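Local coordinates for protein Pre-mRNA-splicing factor SAD1 (Saccharomyces cerevisiae, PDB 4MSX) that promotes assembly of newly made U4 snRNA into the U4/U6 snRNP and is required for pre-mRNA splicing, as a catalytically inactive relative of the deubiquitinases, at residues Asn416-Val421 and Ile441-Asp446; Pro263-Leu268 and Glu472-Val477; Asp210-Asn215 and Ile229-Ile234. One frame throughout, in Å; residues are numbered along the deposited sequence. Where two conformers were deposited one is given.

Interaction 1 (Asn416-Val421 and Ile441-Asp446)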
ATOM      1  N   ASN A 416       4.250  -9.468   6.336  1.00 23.00           N
ATOM      2  CA  ASN A 416       3.952  -9.557   7.772  1.00 24.82           C
ATOM      3  C   ASN A 416       3.745  -8.122   8.302  1.00 28.28           C
ATOM      4  O   ASN A 416       4.668  -7.319   8.248  1.00 28.68           O
ATOM      5  CB  ASN A 416       5.142 -10.241   8.464  1.00 24.09           C
ATOM      6  CG  ASN A 416       4.858 -10.586   9.940  1.00 27.90           C
ATOM      7  OD1 ASN A 416       3.801 -11.089  10.264  1.00 33.17           O
ATOM      8  ND2 ASN A 416       5.787 -10.259  10.824  1.00 26.34           N
ATOM      9  N   VAL A 417       2.527  -7.784   8.734  1.00 23.30           N
ATOM     10  CA  VAL A 417       2.292  -6.441   9.304  1.00 22.09           C
ATOM     11  C   VAL A 417       2.368  -6.609  10.813  1.00 24.08           C
ATOM     12  O   VAL A 417       1.642  -7.426  11.383  1.00 25.99           O
ATOM     13  CB  VAL A 417       0.933  -5.927   8.901  1.00 23.05           C
ATOM     14  CG1 VAL A 417       0.643  -4.488   9.514  1.00 24.13           C
ATOM     15  CG2 VAL A 417       0.885  -5.805   7.331  1.00 22.83           C
ATOM     16  N   VAL A 418       3.182  -5.785  11.439  1.00 24.29           N
ATOM     17  CA  VAL A 418       3.509  -5.923  12.844  1.00 25.97           C
ATOM     18  C   VAL A 418       2.981  -4.739  13.626  1.00 28.20           C
ATOM     19  O   VAL A 418       2.984  -3.582  13.144  1.00 27.53           O
ATOM     20  CB  VAL A 418       5.042  -5.979  12.968  1.00 33.66           C
ATOM     21  CG1 VAL A 418       5.486  -5.630  14.359  1.00 40.41           C
ATOM     22  CG2 VAL A 418       5.514  -7.407  12.530  1.00 31.49           C
ATOM     23  N   HIS A 419       2.543  -5.021  14.851  1.00 24.77           N
ATOM     24  CA  HIS A 419       1.977  -3.996  15.706  1.00 26.32           C
ATOM     25  C   HIS A 419       3.049  -3.571  16.729  1.00 36.19           C
ATOM     26  O   HIS A 419       3.676  -4.405  17.342  1.00 30.62           O
ATOM     27  CB  HIS A 419       0.744  -4.548  16.435  1.00 28.96           C
ATOM     28  CG  HIS A 419       0.131  -3.573  17.391  1.00 35.19           C
ATOM     29  ND1 HIS A 419       0.042  -3.817  18.745  1.00 40.22           N
ATOM     30  CD2 HIS A 419      -0.406  -2.343  17.191  1.00 31.95           C
ATOM     31  CE1 HIS A 419      -0.533  -2.782  19.336  1.00 40.26           C
ATOM     32  NE2 HIS A 419      -0.821  -1.877  18.417  1.00 34.68           N
ATOM     33  N   VAL A 420       3.230  -2.272  16.912  1.00 32.16           N
ATOM     34  CA  VAL A 420       4.265  -1.730  17.796  1.00 37.15           C
ATOM     35  C   VAL A 420       3.569  -0.686  18.632  1.00 41.88           C
ATOM     36  O   VAL A 420       2.750   0.100  18.107  1.00 36.49           O
ATOM     37  CB  VAL A 420       5.412  -1.062  16.944  1.00 47.34           C
ATOM     38  CG1 VAL A 420       6.245  -0.139  17.766  1.00 56.12           C
ATOM     39  CG2 VAL A 420       6.285  -2.145  16.338  1.00 56.24           C
ATOM     40  N   VAL A 421       3.873  -0.645  19.927  1.00 36.19           N
ATOM     41  CA  VAL A 421       3.260   0.371  20.792  1.00 39.27           C
ATOM     42  C   VAL A 421       4.161   1.581  20.986  1.00 45.89           C
ATOM     43  O   VAL A 421       5.355   1.443  21.195  1.00 48.23           O
ATOM     44  CB  VAL A 421       2.877  -0.190  22.205  1.00 57.66           C
ATOM     45  CG1 VAL A 421       2.751   0.949  23.227  1.00 58.50           C
ATOM     46  CG2 VAL A 421       1.571  -0.925  22.135  1.00 56.58           C
ATOM     47  N   ILE A 441       4.018  -1.446  11.284  1.00 25.16           N
ATOM     48  CA  ILE A 441       5.153  -1.502  10.366  0.51 30.44           C
ATOM     49  C   ILE A 441       5.007  -2.740   9.497  1.00 25.58           C
ATOM     50  O   ILE A 441       4.269  -3.673   9.820  1.00 29.49           O
ATOM     51  CB  ILE A 441       6.484  -1.514  11.107  0.51 32.20           C
ATOM     52  CG1 ILE A 441       6.610  -2.804  11.903  0.51 28.59           C
ATOM     53  CG2 ILE A 441       6.601  -0.270  12.066  0.51 36.04           C
ATOM     54  CD1 ILE A 441       7.933  -2.920  12.636  0.51 38.01           C
ATOM     55  N   THR A 442       5.664  -2.710   8.344  1.00 22.10           N
ATOM     56  CA  THR A 442       5.357  -3.722   7.309  1.00 24.67           C
ATOM     57  C   THR A 442       6.647  -4.387   6.916  1.00 29.61           C
ATOM     58  O   THR A 442       7.620  -3.706   6.608  1.00 31.82           O
ATOM     59  CB  THR A 442       4.717  -3.043   6.067  1.00 34.13           C
ATOM     60  OG1 THR A 442       3.606  -2.264   6.519  1.00 36.50           O
ATOM     61  CG2 THR A 442       4.225  -4.080   4.988  1.00 24.90           C
ATOM     62  N   GLN A 443       6.657  -5.726   6.921  1.00 24.81           N
ATOM     63  CA  GLN A 443       7.823  -6.468   6.471  1.00 25.28           C
ATOM     64  C   GLN A 443       7.447  -7.187   5.198  1.00 29.00           C
ATOM     65  O   GLN A 443       6.378  -7.822   5.140  1.00 28.62           O
ATOM     66  CB  GLN A 443       8.196  -7.532   7.530  1.00 26.77           C
ATOM     67  CG  GLN A 443       8.548  -6.846   8.841  1.00 31.00           C
ATOM     68  CD  GLN A 443       8.699  -7.807  10.022  1.00 30.75           C
ATOM     69  OE1 GLN A 443       8.117  -8.911  10.042  1.00 31.40           O
ATOM     70  NE2 GLN A 443       9.451  -7.360  11.043  1.00 34.79           N
ATOM     71  N   LEU A 444       8.306  -7.107   4.185  1.00 25.96           N
ATOM     72  CA  LEU A 444       7.952  -7.674   2.892  1.00 24.28           C
ATOM     73  C   LEU A 444       9.070  -8.532   2.362  1.00 29.80           C
ATOM     74  O   LEU A 444      10.234  -8.161   2.467  1.00 28.03           O
ATOM     75  CB  LEU A 444       7.764  -6.538   1.833  1.00 27.57           C
ATOM     76  CG  LEU A 444       6.623  -5.567   2.229  1.00 28.16           C
ATOM     77  CD1 LEU A 444       6.575  -4.364   1.238  1.00 25.87           C
ATOM     78  CD2 LEU A 444       5.283  -6.300   2.204  1.00 26.08           C
ATOM     79  N   TYR A 445       8.691  -9.595   1.675  1.00 26.58           N
ATOM     80  CA  TYR A 445       9.688 -10.587   1.224  1.00 30.63           C
ATOM     81  C   TYR A 445      10.019 -10.357  -0.223  1.00 28.77           C
ATOM     82  O   TYR A 445       9.116 -10.220  -1.044  1.00 27.83           O
ATOM     83  CB  TYR A 445       9.147 -12.008   1.371  1.00 31.87           C
ATOM     84  CG  TYR A 445      10.242 -13.066   1.063  1.00 36.93           C
ATOM     85  CD1 TYR A 445      11.370 -13.175   1.869  1.00 35.82           C
ATOM     86  CD2 TYR A 445      10.128 -13.914  -0.022  1.00 36.92           C
ATOM     87  CE1 TYR A 445      12.377 -14.145   1.599  1.00 41.96           C
ATOM     88  CE2 TYR A 445      11.133 -14.901  -0.295  1.00 44.89           C
ATOM     89  CZ  TYR A 445      12.234 -14.984   0.535  1.00 38.10           C
ATOM     90  OH  TYR A 445      13.213 -15.902   0.278  1.00 50.04           O
ATOM     91  N   ASP A 446      11.312 -10.321  -0.533  1.00 30.70           N
ATOM     92  CA  ASP A 446      11.760 -10.260  -1.926  1.00 30.81           C
ATOM     93  C   ASP A 446      12.338 -11.625  -2.352  1.00 38.40           C
ATOM     94  O   ASP A 446      13.387 -12.003  -1.873  1.00 35.11           O
ATOM     95  CB  ASP A 446      12.857  -9.214  -2.102  1.00 29.23           C
ATOM     96  CG  ASP A 446      13.554  -9.318  -3.501  1.00 36.09           C
ATOM     97  OD1 ASP A 446      12.951  -9.821  -4.473  1.00 35.32           O
ATOM     98  OD2 ASP A 446      14.713  -8.880  -3.595  1.00 40.66           O
TER
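Asn416-Val421 and Ile441-Asp446 are antiparallel strands, their short axes 4.8 Å apart at closest approach and 154° between their directions. Pairing between them runs from Asn416-Gln443 to Val418-Ile441, both hydrogen-bonded pairs with two reciprocal backbone bonds; Val417 with Thr442 between them is a non-hydrogen-bonded pair, its CA atoms 4.6 Å apart. Beyond Val418 the pairing continues with residues before Ile441, Val420 bonding to His439.

The Asn416 and Gln443 side chains leave the same face and run side by side. Asn416 ND2 gives a nearly straight bond to Gln443 OE1 (2.8 Å); OE1 lies in the amide plane of Asn416, whereas ND2 stands above the carbonyl plane of Gln443, the two amides being turned 41° apart. Each amide is also held at its other end: Asn416 OD1 accepts from Thr473 and Gln476, and Gln443 NE2 bonds to Glu454, which fixes both flips. Next along this face, in one of two modelled conformers, Ile441 CG1 sits between its backbone N and carbonyl carbon (chi1 66°), 3.7 Å from Val418 CB, and CD1 meets Val420 CG2 at 4.1 Å. Val417 and Thr442 point to the other face and pack on helix 189-203. These buried strands with a helix across one face probably belong to the palm of the ubiquitin-specific protease fold, as in relatives.

Interaction 2 (Pro263-Leu268 and Glu472-Val477)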
ATOM      1  N   PRO A 263     -12.215   3.494  15.496  1.00 25.28           N
ATOM      2  CA  PRO A 263     -10.787   3.461  15.143  1.00 27.29           C
ATOM      3  C   PRO A 263     -10.560   2.839  13.743  1.00 26.56           C
ATOM      4  O   PRO A 263     -11.494   2.319  13.131  1.00 23.86           O
ATOM      5  CB  PRO A 263     -10.168   2.506  16.196  1.00 31.43           C
ATOM      6  CG  PRO A 263     -11.294   1.550  16.524  1.00 37.45           C
ATOM      7  CD  PRO A 263     -12.570   2.467  16.501  1.00 30.57           C
ATOM      8  N   ILE A 264      -9.332   2.913  13.269  1.00 21.41           N
ATOM      9  CA  ILE A 264      -9.011   2.205  12.014  1.00 21.67           C
ATOM     10  C   ILE A 264      -7.672   1.531  12.209  1.00 25.94           C
ATOM     11  O   ILE A 264      -6.895   1.957  13.085  1.00 27.63           O
ATOM     12  CB  ILE A 264      -9.029   3.214  10.848  1.00 23.14           C
ATOM     13  CG1 ILE A 264      -8.985   2.433   9.487  1.00 24.18           C
ATOM     14  CG2 ILE A 264      -7.879   4.249  10.995  1.00 27.53           C
ATOM     15  CD1 ILE A 264      -9.241   3.442   8.318  1.00 27.27           C
ATOM     16  N   ASP A 265      -7.425   0.427  11.478  1.00 25.08           N
ATOM     17  CA  ASP A 265      -6.159  -0.290  11.617  1.00 23.83           C
ATOM     18  C   ASP A 265      -5.943  -0.994  10.264  1.00 23.39           C
ATOM     19  O   ASP A 265      -6.772  -0.837   9.365  1.00 21.26           O
ATOM     20  CB  ASP A 265      -6.225  -1.296  12.809  1.00 22.83           C
ATOM     21  CG  ASP A 265      -7.319  -2.369  12.642  1.00 29.54           C
ATOM     22  OD1 ASP A 265      -7.501  -2.861  11.540  1.00 25.26           O
ATOM     23  OD2 ASP A 265      -8.005  -2.746  13.628  1.00 28.83           O
ATOM     24  N   PRO A 266      -4.831  -1.718  10.104  1.00 22.30           N
ATOM     25  CA  PRO A 266      -4.597  -2.281   8.745  1.00 23.12           C
ATOM     26  C   PRO A 266      -5.677  -3.232   8.264  1.00 25.19           C
ATOM     27  O   PRO A 266      -5.952  -3.290   7.066  1.00 22.78           O
ATOM     28  CB  PRO A 266      -3.246  -3.001   8.871  1.00 24.88           C
ATOM     29  CG  PRO A 266      -2.481  -2.113   9.899  1.00 22.77           C
ATOM     30  CD  PRO A 266      -3.608  -1.731  10.937  1.00 24.62           C
ATOM     31  N   ARG A 267      -6.310  -3.977   9.173  1.00 22.11           N
ATOM     32  CA  ARG A 267      -7.308  -4.917   8.758  1.00 21.54           C
ATOM     33  C   ARG A 267      -8.591  -4.198   8.273  1.00 21.46           C
ATOM     34  O   ARG A 267      -9.138  -4.508   7.204  1.00 20.47           O
ATOM     35  CB  ARG A 267      -7.681  -5.838   9.923  1.00 23.49           C
ATOM     36  CG  ARG A 267      -8.831  -6.755   9.527  1.00 24.68           C
ATOM     37  CD  ARG A 267      -9.242  -7.711  10.697  1.00 33.24           C
ATOM     38  NE  ARG A 267     -10.571  -8.194  10.406  1.00 41.48           N
ATOM     39  CZ  ARG A 267     -11.686  -7.543  10.733  1.00 38.09           C
ATOM     40  NH1 ARG A 267     -11.630  -6.448  11.486  1.00 35.61           N
ATOM     41  NH2 ARG A 267     -12.848  -8.057  10.356  1.00 42.64           N
ATOM     42  N   LEU A 268      -9.086  -3.255   9.088  1.00 20.61           N
ATOM     43  CA  LEU A 268     -10.302  -2.538   8.724  1.00 23.70           C
ATOM     44  C   LEU A 268     -10.073  -1.770   7.403  1.00 23.74           C
ATOM     45  O   LEU A 268     -10.941  -1.688   6.561  1.00 21.94           O
ATOM     46  CB  LEU A 268     -10.648  -1.507   9.819  1.00 20.65           C
ATOM     47  CG  LEU A 268     -11.143  -2.215  11.104  1.00 25.69           C
ATOM     48  CD1 LEU A 268     -11.314  -1.192  12.289  1.00 24.12           C
ATOM     49  CD2 LEU A 268     -12.460  -2.932  10.794  1.00 29.01           C
ATOM     50  N   GLU A 472       5.096  -8.502  17.235  1.00 30.52           N
ATOM     51  CA  GLU A 472       3.688  -8.858  17.329  1.00 31.34           C
ATOM     52  C   GLU A 472       2.979  -8.831  15.953  1.00 33.05           C
ATOM     53  O   GLU A 472       2.519  -7.753  15.520  1.00 30.85           O
ATOM     54  CB  GLU A 472       3.017  -7.883  18.256  1.00 27.72           C
ATOM     55  CG  GLU A 472       1.615  -8.298  18.671  1.00 32.94           C
ATOM     56  CD  GLU A 472       0.916  -7.254  19.549  1.00 42.79           C
ATOM     57  OE1 GLU A 472       1.387  -7.013  20.681  1.00 42.17           O
ATOM     58  OE2 GLU A 472      -0.116  -6.670  19.117  1.00 38.64           O
ATOM     59  N   THR A 473       2.839 -10.001  15.334  1.00 29.79           N
ATOM     60  CA  THR A 473       2.200 -10.120  14.026  1.00 27.41           C
ATOM     61  C   THR A 473       0.694  -9.817  14.139  1.00 27.24           C
ATOM     62  O   THR A 473      -0.003 -10.229  15.102  1.00 23.63           O
ATOM     63  CB  THR A 473       2.443 -11.514  13.366  1.00 29.24           C
ATOM     64  OG1 THR A 473       1.857 -11.497  12.070  1.00 26.63           O
ATOM     65  CG2 THR A 473       1.793 -12.671  14.207  1.00 26.07           C
ATOM     66  N   PHE A 474       0.188  -9.038  13.185  1.00 24.75           N
ATOM     67  CA  PHE A 474      -1.235  -8.680  13.169  1.00 21.38           C
ATOM     68  C   PHE A 474      -1.907  -9.200  11.886  1.00 25.04           C
ATOM     69  O   PHE A 474      -3.000  -9.758  11.939  1.00 25.04           O
ATOM     70  CB  PHE A 474      -1.367  -7.139  13.223  1.00 23.16           C
ATOM     71  CG  PHE A 474      -2.792  -6.643  13.237  1.00 26.99           C
ATOM     72  CD1 PHE A 474      -3.627  -6.902  14.323  1.00 27.89           C
ATOM     73  CD2 PHE A 474      -3.276  -5.858  12.183  1.00 26.41           C
ATOM     74  CE1 PHE A 474      -4.937  -6.435  14.345  1.00 29.76           C
ATOM     75  CE2 PHE A 474      -4.597  -5.384  12.206  1.00 25.88           C
ATOM     76  CZ  PHE A 474      -5.422  -5.649  13.272  1.00 23.97           C
ATOM     77  N   ILE A 475      -1.286  -8.945  10.721  1.00 22.31           N
ATOM     78  CA  ILE A 475      -1.774  -9.459   9.458  0.60 22.23           C
ATOM     79  C   ILE A 475      -0.633 -10.106   8.681  1.00 23.16           C
ATOM     80  O   ILE A 475       0.481  -9.592   8.673  1.00 26.66           O
ATOM     81  CB  ILE A 475      -2.316  -8.275   8.548  0.60 24.23           C
ATOM     82  CG1 ILE A 475      -3.748  -7.942   8.922  0.60 27.81           C
ATOM     83  CG2 ILE A 475      -2.236  -8.649   7.054  0.60 26.88           C
ATOM     84  CD1 ILE A 475      -4.164  -6.590   8.328  0.60 28.49           C
ATOM     85  N   GLN A 476      -0.919 -11.203   8.008  1.00 22.11           N
ATOM     86  CA  GLN A 476       0.098 -11.835   7.158  1.00 19.91           C
ATOM     87  C   GLN A 476      -0.486 -12.169   5.831  1.00 23.32           C
ATOM     88  O   GLN A 476      -1.662 -12.499   5.737  1.00 26.13           O
ATOM     89  CB  GLN A 476       0.606 -13.208   7.750  1.00 23.93           C
ATOM     90  CG  GLN A 476       1.421 -12.967   9.021  1.00 25.78           C
ATOM     91  CD  GLN A 476       1.882 -14.271   9.653  1.00 31.53           C
ATOM     92  OE1 GLN A 476       1.274 -15.348   9.423  1.00 28.24           O
ATOM     93  NE2 GLN A 476       2.980 -14.193  10.402  1.00 30.74           N
ATOM     94  N   VAL A 477       0.383 -12.188   4.820  1.00 23.74           N
ATOM     95  CA  VAL A 477      -0.073 -12.595   3.488  1.00 21.82           C
ATOM     96  C   VAL A 477       0.788 -13.807   3.126  1.00 24.67           C
ATOM     97  O   VAL A 477       2.002 -13.716   3.193  1.00 26.01           O
ATOM     98  CB  VAL A 477       0.154 -11.517   2.405  1.00 24.20           C
ATOM     99  CG1 VAL A 477      -0.223 -12.053   0.999  1.00 21.75           C
ATOM    100  CG2 VAL A 477      -0.690 -10.230   2.710  1.00 22.87           C
TER
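Phe474 reaches from strand 472-480 to the start of helix 266-280, where its ring meets Asp265, Pro266 and Arg267. From CB the chain sets off with CG anti to the backbone N (chi1 -179°), carrying the ring out from the strand; contact with 263-268 begins at the far atoms. CE2 lies 4.0 Å from Pro266 CD and 3.8 Å from Arg267 N, which comes to the ring edge near its plane, and also touches Arg267 CB. At the tip, CZ is 3.8 Å from Asp265 CG, the carboxylate plane turned 73° from the ring.

Asp265 is the N-cap residue of helix 266-280: its OD1 accepts from Leu268 N at 2.9 Å, almost straight, and weakly from Arg267 N, while OD2 makes a salt bridge to Arg384. On the strand, Phe474 and Ile475 form a classic beta bulge opposite Val417, and both side chains consequently point at the helix. In one of its two modelled conformers Ile475 places CD1 3.5 Å from Arg267 N and 3.7 Å from Pro266 CB. The Phe474 ring also meets Trp440, planes at about 45°, and His378 edge-to-face; from helix 189-203, Leu201 touches Ile475 and Tyr194 touches Pro266.

Interaction 3 (Asp210-Asn215 and Ile229-Ile234)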
ATOM      1  N   ASP A 210       0.583  -6.132 -11.144  1.00 27.55           N
ATOM      2  CA  ASP A 210       0.835  -6.090 -12.613  1.00 31.60           C
ATOM      3  C   ASP A 210      -0.299  -5.405 -13.358  1.00 30.42           C
ATOM      4  O   ASP A 210      -0.085  -4.609 -14.298  1.00 31.82           O
ATOM      5  CB  ASP A 210       1.062  -7.500 -13.177  1.00 31.22           C
ATOM      6  CG  ASP A 210       2.424  -8.046 -12.816  1.00 39.14           C
ATOM      7  OD1 ASP A 210       3.126  -7.373 -12.016  1.00 32.60           O
ATOM      8  OD2 ASP A 210       2.807  -9.150 -13.322  1.00 40.96           O
ATOM      9  N   HIS A 211      -1.531  -5.686 -12.937  1.00 26.12           N
ATOM     10  CA  HIS A 211      -2.672  -5.068 -13.595  1.00 28.89           C
ATOM     11  C   HIS A 211      -2.624  -3.533 -13.436  1.00 36.20           C
ATOM     12  O   HIS A 211      -2.933  -2.765 -14.390  1.00 26.05           O
ATOM     13  CB  HIS A 211      -3.988  -5.594 -13.028  1.00 29.73           C
ATOM     14  CG  HIS A 211      -5.187  -5.150 -13.805  1.00 31.83           C
ATOM     15  ND1 HIS A 211      -5.585  -5.786 -14.970  1.00 39.94           N
ATOM     16  CD2 HIS A 211      -6.065  -4.139 -13.605  1.00 40.95           C
ATOM     17  CE1 HIS A 211      -6.647  -5.164 -15.459  1.00 40.81           C
ATOM     18  NE2 HIS A 211      -6.954  -4.160 -14.654  1.00 48.67           N
ATOM     19  N   PHE A 212      -2.278  -3.070 -12.225  1.00 31.62           N
ATOM     20  CA  PHE A 212      -2.211  -1.600 -11.997  1.00 27.60           C
ATOM     21  C   PHE A 212      -1.059  -0.958 -12.786  1.00 28.46           C
ATOM     22  O   PHE A 212      -1.186   0.184 -13.268  1.00 28.55           O
ATOM     23  CB  PHE A 212      -1.957  -1.291 -10.503  1.00 25.80           C
ATOM     24  CG  PHE A 212      -3.215  -1.248  -9.655  1.00 26.99           C
ATOM     25  CD1 PHE A 212      -4.232  -0.375  -9.951  1.00 32.02           C
ATOM     26  CD2 PHE A 212      -3.346  -2.081  -8.557  1.00 29.75           C
ATOM     27  CE1 PHE A 212      -5.377  -0.292  -9.131  1.00 34.20           C
ATOM     28  CE2 PHE A 212      -4.506  -2.028  -7.730  1.00 30.15           C
ATOM     29  CZ  PHE A 212      -5.511  -1.141  -8.031  1.00 31.25           C
ATOM     30  N   LEU A 213       0.095  -1.637 -12.829  1.00 26.07           N
ATOM     31  CA  LEU A 213       1.285  -1.028 -13.464  1.00 26.75           C
ATOM     32  C   LEU A 213       1.124  -0.935 -14.990  1.00 33.73           C
ATOM     33  O   LEU A 213       1.609   0.004 -15.583  1.00 28.08           O
ATOM     34  CB  LEU A 213       2.557  -1.813 -13.205  1.00 24.25           C
ATOM     35  CG  LEU A 213       2.953  -1.976 -11.733  1.00 27.80           C
ATOM     36  CD1 LEU A 213       4.319  -2.649 -11.580  1.00 26.86           C
ATOM     37  CD2 LEU A 213       2.943  -0.569 -11.033  1.00 26.41           C
ATOM     38  N   LEU A 214       0.448  -1.903 -15.608  1.00 30.80           N
ATOM     39  CA  LEU A 214       0.462  -2.006 -17.104  1.00 33.31           C
ATOM     40  C   LEU A 214      -0.774  -1.431 -17.763  1.00 36.34           C
ATOM     41  O   LEU A 214      -0.837  -1.345 -18.994  1.00 38.41           O
ATOM     42  CB  LEU A 214       0.635  -3.479 -17.564  1.00 30.61           C
ATOM     43  CG  LEU A 214       1.962  -4.086 -17.122  1.00 34.27           C
ATOM     44  CD1 LEU A 214       2.044  -5.635 -17.363  1.00 38.30           C
ATOM     45  CD2 LEU A 214       3.095  -3.415 -17.846  1.00 30.87           C
ATOM     46  N   ASN A 215      -1.781  -1.075 -16.976  1.00 28.65           N
ATOM     47  CA  ASN A 215      -2.984  -0.478 -17.536  1.00 33.32           C
ATOM     48  C   ASN A 215      -3.201   0.960 -17.119  1.00 37.68           C
ATOM     49  O   ASN A 215      -2.567   1.428 -16.199  1.00 35.54           O
ATOM     50  CB  ASN A 215      -4.166  -1.327 -17.166  1.00 34.45           C
ATOM     51  CG  ASN A 215      -4.025  -2.724 -17.746  1.00 40.82           C
ATOM     52  OD1 ASN A 215      -4.369  -2.950 -18.904  1.00 42.23           O
ATOM     53  ND2 ASN A 215      -3.425  -3.624 -16.988  1.00 34.60           N
ATOM     54  N   ILE A 229      -2.280   5.234  -9.536  1.00 25.87           N
ATOM     55  CA  ILE A 229      -1.077   6.034  -9.529  1.00 25.74           C
ATOM     56  C   ILE A 229      -0.211   5.765  -8.270  1.00 26.86           C
ATOM     57  O   ILE A 229       1.012   5.784  -8.364  1.00 24.70           O
ATOM     58  CB  ILE A 229      -1.421   7.561  -9.772  1.00 28.86           C
ATOM     59  CG1 ILE A 229      -1.884   7.713 -11.254  1.00 36.05           C
ATOM     60  CG2 ILE A 229      -0.237   8.440  -9.418  1.00 30.54           C
ATOM     61  CD1 ILE A 229      -2.635   8.978 -11.563  1.00 34.63           C
ATOM     62  N   CYS A 230      -0.827   5.581  -7.087  1.00 25.27           N
ATOM     63  CA  CYS A 230      -0.031   5.218  -5.897  1.00 24.00           C
ATOM     64  C   CYS A 230       0.787   3.937  -6.165  1.00 22.55           C
ATOM     65  O   CYS A 230       1.980   3.843  -5.804  1.00 25.79           O
ATOM     66  CB  CYS A 230      -0.957   4.923  -4.706  1.00 26.94           C
ATOM     67  SG  CYS A 230      -1.778   6.486  -4.107  1.00 36.65           S
ATOM     68  N   VAL A 231       0.107   2.934  -6.727  1.00 22.68           N
ATOM     69  CA  VAL A 231       0.759   1.611  -6.961  1.00 23.09           C
ATOM     70  C   VAL A 231       1.886   1.801  -7.985  1.00 21.15           C
ATOM     71  O   VAL A 231       2.988   1.303  -7.795  1.00 23.02           O
ATOM     72  CB  VAL A 231      -0.255   0.538  -7.440  1.00 24.13           C
ATOM     73  CG1 VAL A 231       0.499  -0.779  -7.823  1.00 23.77           C
ATOM     74  CG2 VAL A 231      -1.326   0.291  -6.351  1.00 24.85           C
ATOM     75  N   LYS A 232       1.627   2.597  -9.030  1.00 24.65           N
ATOM     76  CA  LYS A 232       2.702   2.880 -10.008  1.00 25.07           C
ATOM     77  C   LYS A 232       3.909   3.591  -9.396  1.00 26.05           C
ATOM     78  O   LYS A 232       5.074   3.306  -9.767  1.00 24.38           O
ATOM     79  CB  LYS A 232       2.167   3.709 -11.173  1.00 27.45           C
ATOM     80  CG  LYS A 232       1.146   2.923 -12.049  1.00 25.69           C
ATOM     81  CD  LYS A 232       0.435   3.969 -12.971  1.00 32.59           C
ATOM     82  CE  LYS A 232      -0.754   3.434 -13.719  1.00 33.08           C
ATOM     83  NZ  LYS A 232      -0.298   2.505 -14.710  1.00 37.87           N
ATOM     84  N   LYS A 233       3.672   4.508  -8.448  1.00 24.42           N
ATOM     85  CA  LYS A 233       4.812   5.148  -7.802  1.00 19.75           C
ATOM     86  C   LYS A 233       5.510   4.235  -6.855  1.00 23.34           C
ATOM     87  O   LYS A 233       6.734   4.337  -6.706  1.00 25.17           O
ATOM     88  CB  LYS A 233       4.335   6.418  -7.006  1.00 23.51           C
ATOM     89  CG  LYS A 233       3.931   7.541  -7.988  1.00 28.08           C
ATOM     90  CD  LYS A 233       3.239   8.733  -7.236  1.00 28.27           C
ATOM     91  CE  LYS A 233       3.038   9.905  -8.233  1.00 29.77           C
ATOM     92  NZ  LYS A 233       2.263  11.033  -7.472  1.00 37.57           N
ATOM     93  N   ILE A 234       4.745   3.379  -6.132  1.00 20.80           N
ATOM     94  CA  ILE A 234       5.405   2.476  -5.165  1.00 24.43           C
ATOM     95  C   ILE A 234       6.493   1.640  -5.866  1.00 24.81           C
ATOM     96  O   ILE A 234       7.546   1.317  -5.275  1.00 24.74           O
ATOM     97  CB  ILE A 234       4.338   1.576  -4.507  1.00 26.02           C
ATOM     98  CG1 ILE A 234       3.597   2.428  -3.432  1.00 24.61           C
ATOM     99  CG2 ILE A 234       4.956   0.257  -3.928  1.00 23.45           C
ATOM    100  CD1 ILE A 234       2.289   1.733  -2.959  1.00 26.89           C
TER
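Lys232 sends its ammonium group to the C-terminal end of helix 206-214, where NZ donates to Phe212 O and Asn215 O, both at 2.9 Å, and more weakly to Leu213 O at 3.3 Å. Phe212 O receives it in the carbonyl plane; at Asn215 O it is tilted 20° from the plane of that residue's own carbonyl. A bend at the last torsion (chi4 -69°) turns NZ into this group of carbonyls. Beside the polar grip, Val231 CG2 lies over one face of the Phe212 ring, a CH-pi contact 4.2 Å from the centroid, while its other methyl, CG1, touches Phe212 CB. Leu213 CD2 reaches across to Lys232 CA at 3.6 Å and the neighbouring Val231 O.

The contact is a near-perpendicular helix crossing, the short axes 8.7 Å apart and inclined at -94°, within the helical region that probably corresponds to the thumb of the ubiquitin-specific protease fold. A positive charge beside a helix C terminus would be favoured by the helix dipole as well as by the carbonyls. Asn215, where the chain leaves helical geometry, is steadied in turn: its ND2 bonds to a lone pair of His211 O at 2.8 Å and lies above one face of the His211 ring, offset toward its rim. Farther out, Leu284 touches Phe212, Leu164 touches Leu213, Ser203 of helix 189-203 packs on Val231, and Tyr159 OH hydrogen-bonds to Lys232 O.

All three contacts are largely buried, but they differ in chemistry. Interactions 1 and 2 adjoin, with centres about 9 Å apart, and share a sheet in which strands 409-421 and 472-480 are neighbours: Val417 N meets Ile475 O, and Val417 CG1 packs on Pro266 CG. Interaction 1 joins two strands of that sheet through backbone bonds and an amide pair, whereas interaction 2 sets a helix start against it without a hydrogen bond between its segments. Interaction 3 stands apart, its centre 22-23 Å from the others, and joins helices by combining apolar packing with a lysine bound to carbonyls. Helix 189-203 touches side chains from all three.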